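PDB 5XC3: probable Rab-related GTPase from Acanthamoeba polyphaga mimivirus, which binds guanine nucleotides, probably switches between GTP and GDP forms as a Rab-type small GTPase, and may take part in protein transport. Local coordinates for residues I9-S14 / L80-V85; A49-T54 / K167-K172; K120-K125 / S150-D155. All blocks are in the same frame, centred on the assembly; numbering follows the deposited sequence. Where two conformers were deposited one is given.

Contact 1. Residues I9-S14 / L80-V85; sequences ILIGSS and LGCLVV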
loop_
_atom_site.group_PDB
_atom_site.type_symbol
_atom_site.label_atom_id
_atom_site.label_comp_id
_atom_site.label_asym_id
_atom_site.label_seq_id
_atom_site.Cartn_x
_atom_site.Cartn_y
_atom_site.Cartn_z
ATOM N N ILE A 9 1.784 5.161 -4.047
ATOM C CA ILE A 9 1.561 5.709 -2.707
ATOM C C ILE A 9 1.034 4.632 -1.774
ATOM O O ILE A 9 0.376 3.676 -2.194
ATOM C CB ILE A 9 0.613 6.926 -2.681
ATOM C CG1 ILE A 9 -0.814 6.475 -2.988
ATOM C CG2 ILE A 9 1.088 7.986 -3.657
ATOM C CD1 ILE A 9 -1.853 7.594 -2.978
ATOM N N LEU A 10 1.339 4.804 -0.491
ATOM C CA LEU A 10 0.800 3.992 0.597
ATOM C C LEU A 10 -0.226 4.828 1.348
ATOM O O LEU A 10 0.066 5.958 1.755
ATOM C CB LEU A 10 1.907 3.646 1.597
ATOM C CG LEU A 10 2.893 2.492 1.378
ATOM C CD1 LEU A 10 2.284 1.111 1.637
ATOM C CD2 LEU A 10 3.532 2.576 -0.002
ATOM N N ILE A 11 -1.417 4.279 1.559
ATOM C CA ILE A 11 -2.395 4.898 2.451
ATOM C C ILE A 11 -2.993 3.817 3.333
ATOM O O ILE A 11 -2.803 2.622 3.108
ATOM C CB ILE A 11 -3.486 5.690 1.707
ATOM C CG1 ILE A 11 -4.337 4.764 0.836
ATOM C CG2 ILE A 11 -2.857 6.825 0.898
ATOM C CD1 ILE A 11 -5.424 5.513 0.041
ATOM N N GLY A 12 -3.724 4.251 4.347
ATOM C CA GLY A 12 -4.219 3.358 5.376
ATOM C C GLY A 12 -4.055 3.998 6.741
ATOM O O GLY A 12 -3.269 4.923 6.943
ATOM N N SER A 13 -4.789 3.463 7.717
ATOM C CA SER A 13 -4.820 4.086 9.031
ATOM C C SER A 13 -3.485 3.935 9.767
ATOM O O SER A 13 -2.596 3.168 9.375
ATOM C CB SER A 13 -5.984 3.528 9.840
ATOM O OG SER A 13 -7.175 3.689 9.089
ATOM N N SER A 14 -3.339 4.705 10.842
ATOM C CA SER A 14 -2.088 4.713 11.589
ATOM C C SER A 14 -1.791 3.336 12.170
ATOM O O SER A 14 -2.683 2.662 12.701
ATOM C CB SER A 14 -2.171 5.710 12.739
ATOM O OG SER A 14 -2.345 7.027 12.266
ATOM N N LEU A 80 -0.077 6.526 -9.913
ATOM C CA LEU A 80 -0.429 5.445 -10.828
ATOM C C LEU A 80 -0.746 4.143 -10.107
ATOM O O LEU A 80 -1.514 3.323 -10.629
ATOM C CB LEU A 80 0.689 5.233 -11.850
ATOM C CG LEU A 80 1.008 6.433 -12.757
ATOM C CD1 LEU A 80 2.148 6.122 -13.710
ATOM C CD2 LEU A 80 -0.215 6.827 -13.551
ATOM N N GLY A 81 -0.190 3.942 -8.922
ATOM C CA GLY A 81 -0.523 2.782 -8.117
ATOM C C GLY A 81 -0.717 3.188 -6.672
ATOM O O GLY A 81 -0.122 4.156 -6.198
ATOM N N CYS A 82 -1.572 2.442 -5.979
ATOM C CA CYS A 82 -1.815 2.723 -4.574
ATOM C C CYS A 82 -1.959 1.426 -3.802
ATOM O O CYS A 82 -2.719 0.540 -4.204
ATOM C CB CYS A 82 -3.089 3.553 -4.409
ATOM S SG CYS A 82 -3.559 3.892 -2.693
ATOM N N LEU A 83 -1.242 1.331 -2.684
ATOM C CA LEU A 83 -1.396 0.243 -1.727
ATOM C C LEU A 83 -2.215 0.782 -0.562
ATOM O O LEU A 83 -1.816 1.767 0.070
ATOM C CB LEU A 83 -0.030 -0.234 -1.221
ATOM C CG LEU A 83 0.962 -0.797 -2.244
ATOM C CD1 LEU A 83 2.331 -1.023 -1.604
ATOM C CD2 LEU A 83 0.421 -2.093 -2.823
ATOM N N VAL A 84 -3.366 0.163 -0.297
ATOM C CA VAL A 84 -4.242 0.541 0.807
ATOM C C VAL A 84 -4.082 -0.537 1.869
ATOM O O VAL A 84 -4.562 -1.661 1.698
ATOM C CB VAL A 84 -5.705 0.665 0.359
ATOM C CG1 VAL A 84 -6.562 1.196 1.518
ATOM C CG2 VAL A 84 -5.829 1.558 -0.877
ATOM N N VAL A 85 -3.416 -0.205 2.956
ATOM C CA VAL A 85 -3.000 -1.199 3.941
ATOM C C VAL A 85 -3.949 -1.159 5.126
ATOM O O VAL A 85 -4.360 -0.082 5.570
ATOM C CB VAL A 85 -1.556 -0.916 4.398
ATOM C CG1 VAL A 85 -1.061 -1.999 5.374
ATOM C CG2 VAL A 85 -0.612 -0.819 3.195
HETATM O O HOH W 1 -6.418 1.160 7.019
#
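Gly81 begins the pairing of the two strands by accepting a hydrogen bond at its carbonyl O from Ile9 N, 3.0 Å away. Next along, Cys82 sits beside Ile9 and turns its thiol across to the neighbouring strand. Cys82 SG, held anti to the backbone N (chi1 177°), lies between two isoleucines, 3.8 Å from Ile9 CG1 and 3.7 Å from Ile11 CD1. Leu83 uses both of its backbone polar groups: its N donates to Ile9 O at 2.9 Å, and its O receives Ile11 N. On the other face of the sheet its side chain runs alongside that of Leu10, the two pointing the same way, with Leu83 CD1 3.9 Å from Leu10 CD1.

These are neighbouring parallel strands at the heart of the P-loop GTPase fold, 6-11 being the strand that leads into the phosphate-binding loop. Helices 91-107 and 73-76 cover the face carrying Cys82, Val84, Ile9 and Ile11. The face of Leu10 and Leu83 has Leu160, Phe161 and Met164 of helix 154-168 against Leu83.

Val84 returns to the Cys82 face, where its CG2 meets Ile11 CG1 at 3.9 Å, the two side chains slanting across one another. Val85 N then closes the ladder with a 2.9 Å bond to Ile11 O, while Val85 CG2 packs against Leu10 CD1. Gly12 has no side chain to collide with the Val85 carbonyl and runs close to the second strand, its CA 3.4 Å from Val85 O. That carbonyl takes a hydrogen bond from a water, which in turn accepts one from Ser13 N; the hydroxyl of Ser13 bonds instead with Asp96 and Trp100 of helix 91-107.

Contact 2. Residues A49-T54 / K167-K172; sequences AKNGKT and KMSEIK
Ser169 pushes its CB straight against the methyl of Ala49, and two side chains of the same hairpin tip, Asn51 and Lys53, reach over to its carbonyl. The Ala49 CB to Ser169 CB separation of 3.5 Å is tighter than the usual contact between two carbons. Asn51 has CG between its backbone N and carbonyl carbon (chi1 67°), which folds the amide back over its own turn. The two ends of that amide work in different directions: Asn51 OD1 accepts from Lys53 N at 3.0 Å, an Asx turn, while Asn51 ND2 makes a weak hydrogen bond of 3.3 Å to Ser169 O. Lys53 arrives separately, extended at first and then bent at chi3 (-77°), and sets NZ 2.9 Å from Ser169 O, well above the plane of that carbonyl.

Two waters complete the join. One bridges Asn51 N and Ser169 OG, a hydroxyl that is also hydrogen-bonded to Asp166 O one helical turn back. The other accepts from Lys53 NZ and donates to Met168 O and Ile171 O.

In fold terms, this is the tip of the hairpin between strands 43-48 and 54-60, a type I turn over Ala49 to Gly52 followed by a G1 bulge at Gly52, meeting the last turn of helix 154-168 and the tail beyond it. Leu55 of strand 54-60 touches both Ala49 and Ser169.

Ser169 O thus takes two nitrogen donors, one of them cationic, near the C-terminal end of helix 154-168, where carbonyl groups gather. The negative end of the helix dipole would probably add to the attraction for the Lys53 ammonium, so the hairpin tip and the C-terminal tail are joined by polar bonds as well as by the small apolar contact.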
loop_
_atom_site.group_PDB
_atom_site.type_symbol
_atom_site.label_atom_id
_atom_site.label_comp_id
_atom_site.label_asym_id
_atom_site.label_seq_id
_atom_site.Cartn_x
_atom_site.Cartn_y
_atom_site.Cartn_z
ATOM N N ALA A 49 10.503 -5.365 -14.711
ATOM C CA ALA A 49 9.287 -6.156 -14.620
ATOM C C ALA A 49 9.470 -7.498 -15.330
ATOM O O ALA A 49 10.444 -7.721 -16.061
ATOM C CB ALA A 49 8.111 -5.405 -15.240
ATOM N N LYS A 50 8.499 -8.393 -15.113
ATOM C CA LYS A 50 8.536 -9.702 -15.767
ATOM C C LYS A 50 8.581 -9.587 -17.283
ATOM O O LYS A 50 9.174 -10.444 -17.950
ATOM C CB LYS A 50 7.330 -10.545 -15.348
ATOM C CG LYS A 50 7.390 -11.026 -13.909
ATOM C CD LYS A 50 6.212 -11.930 -13.580
ATOM C CE LYS A 50 6.183 -12.278 -12.099
ATOM N NZ LYS A 50 7.444 -12.934 -11.648
ATOM N N ASN A 51 7.958 -8.555 -17.848
ATOM C CA ASN A 51 7.970 -8.373 -19.294
ATOM C C ASN A 51 9.219 -7.669 -19.800
ATOM O O ASN A 51 9.305 -7.389 -20.999
ATOM C CB ASN A 51 6.707 -7.645 -19.771
ATOM C CG ASN A 51 6.628 -6.194 -19.293
ATOM O OD1 ASN A 51 7.526 -5.701 -18.603
ATOM N ND2 ASN A 51 5.552 -5.499 -19.680
ATOM N N GLY A 52 10.173 -7.357 -18.932
ATOM C CA GLY A 52 11.413 -6.760 -19.369
ATOM C C GLY A 52 11.394 -5.257 -19.505
ATOM O O GLY A 52 12.412 -4.676 -19.912
ATOM N N LYS A 53 10.281 -4.608 -19.167
ATOM C CA LYS A 53 10.278 -3.158 -19.078
ATOM C C LYS A 53 11.020 -2.726 -17.818
ATOM O O LYS A 53 10.896 -3.353 -16.765
ATOM C CB LYS A 53 8.842 -2.640 -19.036
ATOM C CG LYS A 53 8.714 -1.207 -19.507
ATOM C CD LYS A 53 7.283 -0.704 -19.454
ATOM C CE LYS A 53 6.446 -1.246 -20.601
ATOM N NZ LYS A 53 5.083 -0.604 -20.654
ATOM N N THR A 54 11.804 -1.664 -17.934
ATOM C CA THR A 54 12.448 -1.067 -16.772
ATOM C C THR A 54 11.578 0.066 -16.256
ATOM O O THR A 54 11.091 0.891 -17.033
ATOM C CB THR A 54 13.833 -0.531 -17.120
ATOM O OG1 THR A 54 13.725 0.448 -18.162
ATOM C CG2 THR A 54 14.720 -1.664 -17.567
ATOM N N LYS A 167 1.411 -4.737 -12.851
ATOM C CA LYS A 167 0.374 -3.827 -13.328
ATOM C C LYS A 167 0.972 -2.544 -13.903
ATOM O O LYS A 167 0.557 -2.086 -14.973
ATOM C CB LYS A 167 -0.626 -3.528 -12.207
ATOM C CG LYS A 167 -1.604 -4.663 -11.950
ATOM C CD LYS A 167 -2.419 -4.954 -13.205
ATOM C CE LYS A 167 -3.599 -5.865 -12.927
ATOM N NZ LYS A 167 -3.153 -7.178 -12.412
ATOM N N MET A 168 1.955 -1.950 -13.216
ATOM C CA MET A 168 2.570 -0.731 -13.731
ATOM C C MET A 168 3.229 -0.982 -15.083
ATOM O O MET A 168 3.204 -0.118 -15.967
ATOM C CB MET A 168 3.614 -0.205 -12.741
ATOM C CG MET A 168 3.077 0.257 -11.384
ATOM S SD MET A 168 1.834 1.578 -11.458
ATOM C CE MET A 168 0.331 0.616 -11.386
ATOM N N SER A 169 3.808 -2.169 -15.269
ATOM C CA SER A 169 4.513 -2.465 -16.511
ATOM C C SER A 169 3.588 -2.581 -17.707
ATOM O O SER A 169 4.090 -2.617 -18.837
ATOM C CB SER A 169 5.294 -3.771 -16.389
ATOM O OG SER A 169 4.433 -4.893 -16.455
ATOM N N GLU A 170 2.278 -2.680 -17.484
ATOM C CA GLU A 170 1.307 -2.759 -18.563
ATOM C C GLU A 170 0.812 -1.395 -19.021
ATOM O O GLU A 170 0.132 -1.318 -20.050
ATOM C CB GLU A 170 0.145 -3.675 -18.152
ATOM C CG GLU A 170 0.598 -5.118 -17.948
ATOM C CD GLU A 170 -0.412 -5.985 -17.218
ATOM O OE1 GLU A 170 -1.394 -5.445 -16.671
ATOM O OE2 GLU A 170 -0.207 -7.221 -17.185
ATOM N N ILE A 171 1.162 -0.320 -18.314
ATOM C CA ILE A 171 0.674 1.009 -18.672
ATOM C C ILE A 171 1.364 1.467 -19.949
ATOM O O ILE A 171 2.596 1.412 -20.059
ATOM C CB ILE A 171 0.927 2.001 -17.525
ATOM C CG1 ILE A 171 0.151 1.597 -16.271
ATOM C CG2 ILE A 171 0.590 3.438 -17.950
ATOM C CD1 ILE A 171 0.483 2.442 -15.062
ATOM N N LYS A 172 0.568 1.917 -20.922
ATOM C CA LYS A 172 1.107 2.490 -22.155
ATOM C C LYS A 172 1.208 4.008 -22.034
ATOM O O LYS A 172 2.294 4.552 -21.838
ATOM C CB LYS A 172 0.227 2.130 -23.357
ATOM C CG LYS A 172 0.229 0.653 -23.735
ATOM C CD LYS A 172 1.562 0.235 -24.346
ATOM C CE LYS A 172 1.496 -1.176 -24.927
ATOM N NZ LYS A 172 0.182 -1.443 -25.587
HETATM O O HOH W 2 5.494 -7.433 -16.569
HETATM O O HOH W 3 4.545 0.774 -18.137
#

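Contact 3. Residues K120-K125 / S150-D155; sequences KIDIDK and SSFESD. With GDP (guanosine-5'-diphosphate), chain B.
Asp122 and Ser150 meet at the guanine pocket, where the NKxD motif (Asn119 to Asp122) faces Ser150-Ser151-Phe152, the segment that probably corresponds to the SAK motif of other small GTPases. Asp122 holds CG between its backbone N and carbonyl carbon (chi1 55°), which aims both carboxylate oxygens at the base: OD1 accepts from GDP N1 at 2.6 Å, and OD2 from GDP N2 at 2.8 Å. This fork reads the two N-H groups that distinguish guanine.

Ser150 OG lies 2.9 Å from Asp122 OD1 and 3.1 Å from GDP O6, so its single proton has two possible acceptors. The hydroxyl in turn accepts from Phe152 N in an ST turn, which fixes where the oxygen stands. Ser151 serves the N7 edge, its N donating to GDP O6 at 2.9 Å and, in one of its two conformers, its OG donating to GDP N7 at 2.8 Å.

The two faces of the base are covered from opposite sides. The extended chain of Lys120 runs along one, with CG 3.5 Å from GDP C6, and ends with NZ bonded to Gly15 O and more weakly to the ribose O4'. Phe152 leans over the other face at a slant, its CE2 3.2 Å from GDP C2, while the edge of its ring faces Asp122 OD2. Farther from the nucleotide, Ile121 CG1 rests on Ser150 CB, and the Ile121 side chain crosses that of Glu153 at about a right angle.

Residues 120-125 leave the end of strand 113-119. The partner segment, 150-155, comes after strand 145-148 and runs into helix 154-168, whose N-cap position is Glu153. Helix 18-27 approaches from the phosphate side, with Ser20 and Ile21 against Ser151.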
loop_
_atom_site.group_PDB
_atom_site.type_symbol
_atom_site.label_atom_id
_atom_site.label_comp_id
_atom_site.label_asym_id
_atom_site.label_seq_id
_atom_site.Cartn_x
_atom_site.Cartn_y
_atom_site.Cartn_z
ATOM N N LYS A 120 -0.072 -7.959 8.708
ATOM C CA LYS A 120 0.181 -8.522 10.038
ATOM C C LYS A 120 -0.300 -9.962 10.175
ATOM O O LYS A 120 -0.672 -10.391 11.274
ATOM C CB LYS A 120 -0.339 -7.633 11.183
ATOM C CG LYS A 120 0.123 -6.177 11.110
ATOM C CD LYS A 120 0.053 -5.470 12.453
ATOM C CE LYS A 120 0.327 -3.975 12.272
ATOM N NZ LYS A 120 0.328 -3.257 13.583
ATOM N N ILE A 121 -0.241 -10.737 9.084
ATOM C CA ILE A 121 -0.668 -12.132 9.126
ATOM C C ILE A 121 0.236 -13.006 9.981
ATOM O O ILE A 121 -0.097 -14.174 10.214
ATOM C CB ILE A 121 -0.856 -12.729 7.717
ATOM C CG1 ILE A 121 0.486 -12.820 6.993
ATOM C CG2 ILE A 121 -1.854 -11.886 6.927
ATOM C CD1 ILE A 121 0.397 -13.379 5.577
ATOM N N ASP A 122 1.376 -12.480 10.440
ATOM C CA ASP A 122 2.213 -13.215 11.387
ATOM C C ASP A 122 1.538 -13.400 12.739
ATOM O O ASP A 122 1.948 -14.280 13.507
ATOM C CB ASP A 122 3.525 -12.471 11.620
ATOM C CG ASP A 122 3.305 -11.049 12.068
ATOM O OD1 ASP A 122 2.908 -10.215 11.224
ATOM O OD2 ASP A 122 3.512 -10.754 13.261
ATOM N N ILE A 123 0.545 -12.585 13.058
ATOM C CA ILE A 123 -0.112 -12.660 14.355
ATOM C C ILE A 123 -1.054 -13.852 14.370
ATOM O O ILE A 123 -1.670 -14.186 13.353
ATOM C CB ILE A 123 -0.858 -11.348 14.641
ATOM C CG1 ILE A 123 0.127 -10.181 14.631
ATOM C CG2 ILE A 123 -1.631 -11.426 15.970
ATOM C CD1 ILE A 123 -0.508 -8.845 14.973
ATOM N N ASP A 124 -1.158 -14.498 15.534
ATOM C CA ASP A 124 -2.056 -15.633 15.726
ATOM C C ASP A 124 -3.432 -15.336 15.143
ATOM O O ASP A 124 -4.011 -14.275 15.394
ATOM C CB ASP A 124 -2.161 -15.904 17.234
ATOM C CG ASP A 124 -2.797 -17.252 17.562
ATOM O OD1 ASP A 124 -3.836 -17.610 16.970
ATOM O OD2 ASP A 124 -2.238 -17.963 18.428
ATOM N N LYS A 125 -3.950 -16.277 14.344
ATOM C CA LYS A 125 -5.257 -16.076 13.726
ATOM C C LYS A 125 -6.369 -15.898 14.751
ATOM O O LYS A 125 -7.421 -15.336 14.417
ATOM C CB LYS A 125 -5.590 -17.198 12.736
ATOM C CG LYS A 125 -4.991 -16.984 11.357
ATOM C CD LYS A 125 -5.502 -18.003 10.343
ATOM C CE LYS A 125 -6.525 -17.381 9.397
ATOM N NZ LYS A 125 -7.629 -16.689 10.119
ATOM N N SER A 150 2.779 -9.850 5.610
ATOM C CA SER A 150 3.379 -9.430 6.868
ATOM C C SER A 150 4.690 -8.743 6.527
ATOM O O SER A 150 5.466 -9.257 5.710
ATOM C CB SER A 150 3.666 -10.626 7.789
ATOM O OG SER A 150 4.526 -10.239 8.842
ATOM N N SER A 151 4.942 -7.590 7.151
ATOM C CA SER A 151 6.213 -6.915 6.914
ATOM C C SER A 151 7.399 -7.766 7.356
ATOM O O SER A 151 8.533 -7.486 6.952
ATOM C CB SER A 151 6.264 -5.556 7.616
ATOM O OG SER A 151 5.036 -4.853 7.548
ATOM N N PHE A 152 7.162 -8.790 8.178
ATOM C CA PHE A 152 8.216 -9.680 8.652
ATOM C C PHE A 152 8.412 -10.894 7.757
ATOM O O PHE A 152 9.331 -11.689 8.003
ATOM C CB PHE A 152 7.902 -10.147 10.078
ATOM C CG PHE A 152 7.694 -9.025 11.055
ATOM C CD1 PHE A 152 8.503 -7.901 11.033
ATOM C CD2 PHE A 152 6.672 -9.088 11.992
ATOM C CE1 PHE A 152 8.300 -6.867 11.939
ATOM C CE2 PHE A 152 6.467 -8.057 12.909
ATOM C CZ PHE A 152 7.276 -6.946 12.872
ATOM N N GLU A 153 7.582 -11.069 6.735
ATOM C CA GLU A 153 7.680 -12.197 5.810
ATOM C C GLU A 153 8.040 -11.644 4.432
ATOM O O GLU A 153 7.165 -11.167 3.698
ATOM C CB GLU A 153 6.383 -12.998 5.785
ATOM C CG GLU A 153 5.953 -13.525 7.153
ATOM C CD GLU A 153 4.714 -14.402 7.082
ATOM O OE1 GLU A 153 4.238 -14.691 5.960
ATOM O OE2 GLU A 153 4.202 -14.791 8.156
ATOM N N SER A 154 9.329 -11.731 4.078
ATOM C CA SER A 154 9.825 -11.054 2.885
ATOM C C SER A 154 9.126 -11.540 1.626
ATOM O O SER A 154 8.938 -10.765 0.678
ATOM C CB SER A 154 11.333 -11.274 2.750
ATOM O OG SER A 154 11.637 -12.658 2.738
ATOM N N ASP A 155 8.743 -12.816 1.582
ATOM C CA ASP A 155 8.090 -13.329 0.384
ATOM C C ASP A 155 6.762 -12.624 0.133
ATOM O O ASP A 155 6.398 -12.364 -1.020
ATOM C CB ASP A 155 7.898 -14.844 0.488
ATOM C CG ASP A 155 9.183 -15.622 0.198
ATOM O OD1 ASP A 155 9.117 -16.865 0.070
ATOM O OD2 ASP A 155 10.258 -14.994 0.089
HETATM P PB GDP B . 2.302 2.810 9.783
HETATM O O1B GDP B . 1.161 2.241 9.015
HETATM O O2B GDP B . 3.436 3.382 8.950
HETATM O O3B GDP B . 1.809 3.778 10.839
HETATM O O3A GDP B . 2.875 1.519 10.584
HETATM P PA GDP B . 4.381 1.168 10.991
HETATM O O1A GDP B . 5.127 0.609 9.811
HETATM O O2A GDP B . 5.044 2.351 11.635
HETATM O "O5'" GDP B . 4.157 -0.036 12.026
HETATM C "C5'" GDP B . 3.537 0.219 13.291
HETATM C "C4'" GDP B . 4.006 -0.892 14.227
HETATM O "O4'" GDP B . 3.495 -2.153 13.770
HETATM C "C3'" GDP B . 5.519 -1.028 14.258
HETATM O "O3'" GDP B . 5.877 -1.419 15.593
HETATM C "C2'" GDP B . 5.796 -2.169 13.310
HETATM O "O2'" GDP B . 7.038 -2.859 13.530
HETATM C "C1'" GDP B . 4.575 -3.040 13.553
HETATM N N9 GDP B . 4.338 -3.847 12.347
HETATM C C8 GDP B . 4.452 -3.455 11.047
HETATM N N7 GDP B . 4.147 -4.477 10.218
HETATM C C5 GDP B . 3.865 -5.557 10.992
HETATM C C6 GDP B . 3.471 -6.960 10.750
HETATM O O6 GDP B . 3.345 -7.424 9.599
HETATM N N1 GDP B . 3.258 -7.724 11.835
HETATM C C2 GDP B . 3.371 -7.253 13.091
HETATM N N2 GDP B . 3.140 -8.089 14.134
HETATM N N3 GDP B . 3.723 -5.989 13.386
HETATM C C4 GDP B . 3.967 -5.115 12.377
#

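Overall arrangement
Contact 1 lies only about 4 Å from the centre of the chain, between two central strands, and the other two lie toward opposite ends of helix 154-168. Contact 2 uses the end of that helix and contact 3 its start, their centres about 28 Å apart. Met168 ties contact 2 to contact 1, its CE lying 3.4 Å from Leu80 O. Contacts 1 and 3 have centres about 18 Å apart and do not touch, yet both serve one GDP: Ser13 and Ser14 of contact 1 touch the nucleotide, whereas contact 3 surrounds its base. Contact 2 lies at the end of the sheet remote from the nucleotide.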